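Local coordinates for MutT/nudix family protein (Enterococcus faecalis, PDB 2FML) that is of unknown function but probably hydrolyses a nucleoside diphosphate-linked compound or regulates transcription as NrtR-like Nudix proteins do, at residues A[92-95]-A[99-102]. Sequence-based numbering, arbitrary orientation.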
loop_
_atom_site.group_PDB
_atom_site.type_symbol
_atom_site.label_atom_id
_atom_site.label_comp_id
_atom_site.label_asym_id
_atom_site.label_seq_id
_atom_site.Cartn_x
_atom_site.Cartn_y
_atom_site.Cartn_z
ATOM N N GLU A 92 5.692 17.976 3.496
ATOM C CA GLU A 92 7.014 17.611 4.071
ATOM C C GLU A 92 8.152 17.593 3.082
ATOM O O GLU A 92 9.255 18.010 3.406
ATOM C CB GLU A 92 6.958 16.291 4.811
ATOM C CG GLU A 92 6.168 16.385 6.107
ATOM C CD GLU A 92 6.907 17.144 7.251
ATOM O OE1 GLU A 92 8.147 17.347 7.205
ATOM O OE2 GLU A 92 6.231 17.494 8.239
ATOM N N THR A 93 7.871 17.162 1.860
ATOM C CA THR A 93 8.880 17.132 0.808
ATOM C C THR A 93 9.248 18.554 0.404
ATOM O O THR A 93 10.430 18.878 0.287
ATOM C CB THR A 93 8.404 16.321 -0.414
ATOM O OG1 THR A 93 8.108 14.998 0.017
ATOM C CG2 THR A 93 9.449 16.342 -1.617
ATOM N N LYS A 94 8.251 19.406 0.222
ATOM C CA LYS A 94 8.519 20.809 -0.019
ATOM C C LYS A 94 9.272 21.510 1.125
ATOM O O LYS A 94 10.238 22.211 0.865
ATOM C CB LYS A 94 7.247 21.569 -0.386
ATOM C CG LYS A 94 7.569 22.911 -0.989
ATOM C CD LYS A 94 6.347 23.792 -1.117
ATOM C CE LYS A 94 6.773 25.221 -1.499
ATOM N NZ LYS A 94 5.550 26.075 -1.433
ATOM N N GLU A 95 8.840 21.319 2.384
ATOM C CA GLU A 95 9.449 22.031 3.541
ATOM C C GLU A 95 10.900 21.610 3.695
ATOM O O GLU A 95 11.763 22.487 3.961
ATOM C CB GLU A 95 8.705 21.770 4.876
ATOM C CG GLU A 95 7.143 21.835 4.776
ATOM C CD GLU A 95 6.348 22.272 6.051
ATOM O OE1 GLU A 95 6.485 21.579 7.096
ATOM O OE2 GLU A 95 5.549 23.264 5.947
ATOM N N VAL A 99 11.218 20.823 -3.089
ATOM C CA VAL A 99 10.641 20.281 -4.330
ATOM C C VAL A 99 9.101 20.282 -4.293
ATOM O O VAL A 99 8.475 19.834 -3.300
ATOM C CB VAL A 99 11.205 18.899 -4.618
ATOM C CG1 VAL A 99 10.752 18.408 -6.001
ATOM C CG2 VAL A 99 12.726 18.948 -4.478
ATOM N N VAL A 100 8.518 20.842 -5.360
ATOM C CA VAL A 100 7.084 20.830 -5.578
ATOM C C VAL A 100 6.708 19.683 -6.555
ATOM O O VAL A 100 7.086 19.720 -7.728
ATOM C CB VAL A 100 6.587 22.200 -6.113
ATOM C CG1 VAL A 100 5.080 22.219 -6.196
ATOM C CG2 VAL A 100 7.083 23.351 -5.234
ATOM N N ILE A 101 6.013 18.653 -6.041
ATOM C CA ILE A 101 5.357 17.589 -6.825
ATOM C C ILE A 101 3.841 17.735 -6.655
ATOM O O ILE A 101 3.403 18.234 -5.624
ATOM C CB ILE A 101 5.755 16.177 -6.356
ATOM C CG1 ILE A 101 6.118 16.169 -4.888
ATOM C CG2 ILE A 101 7.021 15.707 -7.010
ATOM C CD1 ILE A 101 7.087 15.109 -4.595
ATOM N N SER A 102 3.051 17.301 -7.639
ATOM C CA SER A 102 1.579 17.223 -7.507
ATOM C C SER A 102 1.112 15.805 -7.161
ATOM O O SER A 102 1.855 14.836 -7.359
ATOM C CB SER A 102 0.890 17.715 -8.787
ATOM O OG SER A 102 1.089 16.766 -9.821
#
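Thr93 and Lys94, on the last turns of the Nudix box helix 85-97, pack against Val99, Val100 and Ile101 in the loop that follows. The chain folds back on itself here, and Lys94 and Val99 bring their CA atoms to 4.8 Å. The carbonyl of Val99 faces the helix: its O lies 3.4 Å from Lys94 CA, a CA-H...O contact bent to 122° at the hydrogen. The same oxygen is 3.6 Å from Lys94 CB. In Nudix proteins this helix belongs to the loop-helix-loop signature, and residues 77-98 fit its sequence pattern. Thr93 turns its methyl to the loop. Its chi1 of -59° sets OG1 beside the backbone N and CG2 anti to it, and the methyl meets Ile101 CD1 at 4.0 Å, the two side chains crossing nearly at right angles. Thr93 OG1 instead bonds to Val89 O, one turn back. The Lys94 chain is fully extended and runs alongside Val100, with CE 4.2 Å from Val100 CG2; its amine continues away from the loop. Thr97 OG1 hydrogen-bonds with both Thr93 O and Val99 N, linking the helix end to the loop. Leu46 of strand 39-50 touches both Thr93 and Ile101, which joins this apolar patch to the sheet.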